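PDB 4A02: chitin binding protein, which cleaves the glycosidic bonds of alpha- and beta-chitin oxidatively through a copper-dependent mechanism, helping a chitinase to depolymerise the crystalline polymer. Local coordinates for residues G2-P7 and I144-G149. Numbering follows the deposited sequence.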
loop_
_atom_site.group_PDB
_atom_site.type_symbol
_atom_site.label_atom_id
_atom_site.label_comp_id
_atom_site.label_asym_id
_atom_site.label_seq_id
_atom_site.Cartn_x
_atom_site.Cartn_y
_atom_site.Cartn_z
ATOM N N GLY A 2 8.618 -0.356 7.117
ATOM C CA GLY A 2 7.572 -1.310 7.295
ATOM C C GLY A 2 6.734 -1.477 6.063
ATOM O O GLY A 2 6.959 -0.837 5.038
ATOM N N TYR A 3 5.751 -2.373 6.181
ATOM C CA TYR A 3 4.904 -2.725 5.061
ATOM C C TYR A 3 3.544 -3.159 5.589
ATOM O O TYR A 3 3.388 -3.460 6.783
ATOM C CB TYR A 3 5.537 -3.849 4.190
ATOM C CG TYR A 3 6.107 -4.980 4.990
ATOM C CD1 TYR A 3 5.301 -5.973 5.547
ATOM C CD2 TYR A 3 7.474 -5.074 5.220
ATOM C CE1 TYR A 3 5.838 -6.996 6.287
ATOM C CE2 TYR A 3 8.026 -6.083 5.960
ATOM C CZ TYR A 3 7.198 -7.058 6.512
ATOM O OH TYR A 3 7.790 -8.051 7.245
ATOM N N VAL A 4 2.553 -3.217 4.689
ATOM C CA VAL A 4 1.256 -3.767 5.007
ATOM C C VAL A 4 1.272 -5.258 4.780
ATOM O O VAL A 4 1.558 -5.742 3.689
ATOM C CB VAL A 4 0.129 -3.067 4.233
ATOM C CG1 VAL A 4 -1.181 -3.800 4.448
ATOM C CG2 VAL A 4 0.029 -1.617 4.653
ATOM N N ALA A 5 0.986 -6.002 5.868
ATOM C CA ALA A 5 1.009 -7.439 5.866
ATOM C C ALA A 5 -0.381 -8.062 5.702
ATOM O O ALA A 5 -0.451 -9.210 5.281
ATOM C CB ALA A 5 1.675 -7.950 7.153
ATOM N N SER A 6 -1.444 -7.340 5.993
ATOM C CA SER A 6 -2.789 -7.881 5.868
ATOM C C SER A 6 -3.755 -6.803 5.485
ATOM O O SER A 6 -3.870 -5.806 6.226
ATOM C CB SER A 6 -3.228 -8.525 7.165
ATOM O OG SER A 6 -4.506 -9.117 6.945
ATOM N N PRO A 7 -4.540 -6.939 4.402
ATOM C CA PRO A 7 -4.245 -7.855 3.279
ATOM C C PRO A 7 -2.807 -7.620 2.813
ATOM O O PRO A 7 -2.281 -6.520 2.876
ATOM C CB PRO A 7 -5.234 -7.401 2.196
ATOM C CG PRO A 7 -6.313 -6.682 2.934
ATOM C CD PRO A 7 -5.586 -5.977 4.067
ATOM N N ILE A 144 -5.704 -0.645 -3.050
ATOM C CA ILE A 144 -5.645 0.202 -1.870
ATOM C C ILE A 144 -4.240 0.758 -1.780
ATOM O O ILE A 144 -3.269 0.043 -1.959
ATOM C CB ILE A 144 -6.026 -0.584 -0.604
ATOM C CG1 ILE A 144 -7.443 -1.141 -0.684
ATOM C CG2 ILE A 144 -5.811 0.244 0.653
ATOM C CD1 ILE A 144 -7.748 -2.171 0.360
ATOM N N TYR A 145 -4.131 2.062 -1.488
ATOM C CA TYR A 145 -2.844 2.714 -1.332
ATOM C C TYR A 145 -2.760 3.218 0.109
ATOM O O TYR A 145 -3.556 4.047 0.512
ATOM C CB TYR A 145 -2.664 3.843 -2.302
ATOM C CG TYR A 145 -1.262 4.313 -2.546
ATOM C CD1 TYR A 145 -0.269 3.418 -2.896
ATOM C CD2 TYR A 145 -0.948 5.664 -2.510
ATOM C CE1 TYR A 145 1.042 3.856 -3.166
ATOM C CE2 TYR A 145 0.334 6.107 -2.840
ATOM C CZ TYR A 145 1.317 5.204 -3.167
ATOM O OH TYR A 145 2.546 5.679 -3.511
ATOM N N ALA A 146 -1.832 2.648 0.857
ATOM C CA ALA A 146 -1.668 2.912 2.287
ATOM C C ALA A 146 -0.372 3.680 2.489
ATOM O O ALA A 146 0.660 3.312 1.946
ATOM C CB ALA A 146 -1.632 1.599 3.029
ATOM N N VAL A 147 -0.439 4.750 3.293
ATOM C CA VAL A 147 0.690 5.664 3.439
ATOM C C VAL A 147 0.948 5.936 4.904
ATOM O O VAL A 147 0.118 6.537 5.610
ATOM C CB VAL A 147 0.388 7.004 2.715
ATOM C CG1 VAL A 147 1.636 7.897 2.789
ATOM C CG2 VAL A 147 -0.020 6.765 1.284
ATOM N N TRP A 148 2.109 5.499 5.390
ATOM C CA TRP A 148 2.541 5.679 6.775
ATOM C C TRP A 148 3.460 6.906 6.829
ATOM O O TRP A 148 4.565 6.886 6.314
ATOM C CB TRP A 148 3.270 4.444 7.235
ATOM C CG TRP A 148 3.885 4.545 8.594
ATOM C CD1 TRP A 148 3.446 5.264 9.676
ATOM C CD2 TRP A 148 5.050 3.857 9.040
ATOM N NE1 TRP A 148 4.273 5.079 10.727
ATOM C CE2 TRP A 148 5.279 4.217 10.369
ATOM C CE3 TRP A 148 5.970 2.990 8.432
ATOM C CZ2 TRP A 148 6.360 3.733 11.106
ATOM C CZ3 TRP A 148 7.020 2.514 9.159
ATOM C CH2 TRP A 148 7.222 2.906 10.487
ATOM N N GLY A 149 2.939 8.000 7.411
ATOM C CA GLY A 149 3.684 9.252 7.483
ATOM C C GLY A 149 4.517 9.316 8.750
ATOM O O GLY A 149 3.982 9.262 9.853
#
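Trp148, whose NE1 is hydrogen-bonded to Thr88 OG1, turns the six-membered ring of its indole to Gly2: CZ3 comes to 3.9 Å from the backbone N of Gly2, which sits at the ring edge, near its plane, and not over a face. No hydrogen bond spans the two segments. CG of Trp148 stands anti to the backbone N (chi1 174°), which sends the indole out toward strand 2-6, and chi2 of 32° sets the turn of its plane; the ring of Trp91 stacks with the indole. Farther along, Val4 turns one methyl to the same interface, and its CG2 lies 4.0 Å from CB of Ala146, an apolar contact. The CA atoms of Val4 and Ala146 are 7.8 Å apart, too far for strands hydrogen-bonded side by side, and strand 2-6 belongs to the sheet with 74-82 whereas 142-150 pairs with 88-96 and 155-165. This is face-to-face packing of two sheets in the beta-sandwich core of an LPMO of family AA10. Ile161 and Trp80 also touch Val4, and Tyr93 touches Ala146. The copper site lies close by: the side chains of Trp148 and His86, a copper ligand, are about 4 Å apart, and Gly2 directly follows His1, the second histidine that binds copper.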